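Local coordinates for protein nitrite reductase (Hyphomicrobium denitrificans, PDB 2DV6) that probably reduces nitrite to nitric oxide with electrons delivered by cytochrome c, using bound copper ions, as a step of denitrification, at residues H77-D82 against S98-V103. Sequence-based numbering, arbitrary orientation.
Sequences HDVVVD and STFSFV. With CU (copper (II) ion), chain I.
The ring of F100 is held at its far end by two valines of 77-82. V79 sets its CB 4.0 Å from F100 CE1, while V81 brings CG2 to the ring edge, near the ring plane, 4.0 Å from F100 CZ. That same V81 methyl also reaches F102, with CG2 4.1 Å from F102 CE1. F100 and F102 both point toward 77-82, and with chi1 of 74° F100 puts CG between the backbone N and the carbonyl carbon, so that CE1 and CZ meet the valines. Here two sheets of a cupredoxin beta-sandwich face each other, and alternation sorts the side chains: V79 and V81 point into the core, V80 away. Were F100 replaced by an alanine, a gap would probably open beside V79, and V81 CG2 would lose one of two aromatic neighbours, F102 remaining. Outward-facing T99 and S101 are polar and lie against a second subunit, where S101 OG hydrogen-bonds to P263 O; the open side is the far end, where exposed D82 and V103 stay out of the packing. At the start of 77-82, H77 ND1 binds copper at 2.1 Å, a site completed by C114, H119 and M124, and NE2 hydrogen-bonds to E73.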
loop_
_atom_site.group_PDB
_atom_site.type_symbol
_atom_site.label_atom_id
_atom_site.label_comp_id
_atom_site.label_asym_id
_atom_site.label_seq_id
_atom_site.Cartn_x
_atom_site.Cartn_y
_atom_site.Cartn_z
ATOM N N HIS A 77 6.939 11.847 -22.586
ATOM C CA HIS A 77 8.197 12.593 -22.375
ATOM C C HIS A 77 9.318 12.244 -23.341
ATOM O O HIS A 77 9.357 11.155 -23.875
ATOM C CB HIS A 77 8.785 12.389 -20.962
ATOM C CG HIS A 77 7.846 12.717 -19.841
ATOM N ND1 HIS A 77 7.374 13.986 -19.603
ATOM C CD2 HIS A 77 7.293 11.934 -18.894
ATOM C CE1 HIS A 77 6.581 13.978 -18.552
ATOM N NE2 HIS A 77 6.514 12.737 -18.102
ATOM N N ASP A 78 10.262 13.166 -23.502
ATOM C CA ASP A 78 11.587 12.811 -23.988
ATOM C C ASP A 78 12.629 13.652 -23.248
ATOM O O ASP A 78 12.288 14.330 -22.260
ATOM C CB ASP A 78 11.716 12.897 -25.532
ATOM C CG ASP A 78 11.485 14.303 -26.101
ATOM O OD1 ASP A 78 11.373 14.411 -27.366
ATOM O OD2 ASP A 78 11.450 15.303 -25.332
ATOM N N VAL A 79 13.884 13.568 -23.706
ATOM C CA VAL A 79 14.949 14.470 -23.326
ATOM C C VAL A 79 15.621 14.891 -24.629
ATOM O O VAL A 79 15.983 14.042 -25.443
ATOM C CB VAL A 79 16.088 13.793 -22.533
ATOM C CG1 VAL A 79 17.062 14.864 -22.007
ATOM C CG2 VAL A 79 15.580 12.987 -21.415
ATOM N N VAL A 80 15.805 16.195 -24.805
ATOM C CA VAL A 80 16.520 16.723 -25.953
ATOM C C VAL A 80 17.723 17.475 -25.423
ATOM O O VAL A 80 17.598 18.238 -24.471
ATOM C CB VAL A 80 15.602 17.644 -26.818
ATOM C CG1 VAL A 80 16.375 18.285 -28.007
ATOM C CG2 VAL A 80 14.402 16.870 -27.313
ATOM N N VAL A 81 18.901 17.233 -26.002
ATOM C CA VAL A 81 20.074 18.001 -25.578
ATOM C C VAL A 81 20.322 19.123 -26.566
ATOM O O VAL A 81 20.633 18.900 -27.751
ATOM C CB VAL A 81 21.339 17.172 -25.289
ATOM C CG1 VAL A 81 22.496 18.120 -24.820
ATOM C CG2 VAL A 81 21.039 16.140 -24.234
ATOM N N ASP A 82 20.172 20.332 -26.023
ATOM C CA ASP A 82 20.028 21.535 -26.820
ATOM C C ASP A 82 21.026 21.734 -27.981
ATOM O O ASP A 82 20.592 21.981 -29.128
ATOM C CB ASP A 82 19.981 22.786 -25.952
ATOM C CG ASP A 82 19.563 24.012 -26.747
ATOM O OD1 ASP A 82 18.864 23.847 -27.788
ATOM O OD2 ASP A 82 19.954 25.125 -26.340
ATOM N N SER A 98 13.870 5.136 -22.411
ATOM C CA SER A 98 14.667 5.304 -23.584
ATOM C C SER A 98 16.026 5.717 -23.114
ATOM O O SER A 98 16.199 6.560 -22.211
ATOM C CB SER A 98 14.133 6.393 -24.524
ATOM O OG SER A 98 15.082 6.586 -25.587
ATOM N N THR A 99 16.992 5.188 -23.808
ATOM C CA THR A 99 18.381 5.324 -23.461
ATOM C C THR A 99 19.083 5.969 -24.722
ATOM O O THR A 99 18.719 5.656 -25.881
ATOM C CB THR A 99 18.738 3.857 -23.153
ATOM O OG1 THR A 99 19.110 3.649 -21.765
ATOM C CG2 THR A 99 19.553 3.255 -24.161
ATOM N N PHE A 100 20.035 6.890 -24.523
ATOM C CA PHE A 100 20.768 7.491 -25.665
ATOM C C PHE A 100 22.097 8.030 -25.183
ATOM O O PHE A 100 22.327 8.099 -23.983
ATOM C CB PHE A 100 19.953 8.602 -26.381
ATOM C CG PHE A 100 19.850 9.917 -25.601
ATOM C CD1 PHE A 100 19.030 10.027 -24.484
ATOM C CD2 PHE A 100 20.559 11.056 -26.017
ATOM C CE1 PHE A 100 18.921 11.258 -23.772
ATOM C CE2 PHE A 100 20.469 12.241 -25.330
ATOM C CZ PHE A 100 19.642 12.344 -24.180
ATOM N N SER A 101 22.958 8.416 -26.118
ATOM C CA SER A 101 24.299 8.873 -25.808
ATOM C C SER A 101 24.748 9.933 -26.792
ATOM O O SER A 101 24.160 10.095 -27.881
ATOM C CB SER A 101 25.284 7.710 -25.824
ATOM O OG SER A 101 25.316 7.098 -27.111
ATOM N N PHE A 102 25.773 10.674 -26.398
ATOM C CA PHE A 102 26.435 11.619 -27.301
ATOM C C PHE A 102 27.859 11.829 -26.814
ATOM O O PHE A 102 28.140 11.611 -25.649
ATOM C CB PHE A 102 25.668 12.948 -27.365
ATOM C CG PHE A 102 25.642 13.697 -26.053
ATOM C CD1 PHE A 102 24.646 13.452 -25.122
ATOM C CD2 PHE A 102 26.610 14.656 -25.765
ATOM C CE1 PHE A 102 24.613 14.125 -23.912
ATOM C CE2 PHE A 102 26.598 15.334 -24.559
ATOM C CZ PHE A 102 25.595 15.072 -23.626
ATOM N N VAL A 103 28.762 12.222 -27.706
ATOM C CA VAL A 103 30.125 12.556 -27.304
ATOM C C VAL A 103 30.113 14.035 -26.948
ATOM O O VAL A 103 29.656 14.867 -27.751
ATOM C CB VAL A 103 31.179 12.257 -28.409
ATOM C CG1 VAL A 103 32.583 12.670 -27.913
ATOM C CG2 VAL A 103 31.191 10.762 -28.762
HETATM CU CU CU I . 7.776 15.734 -20.758
#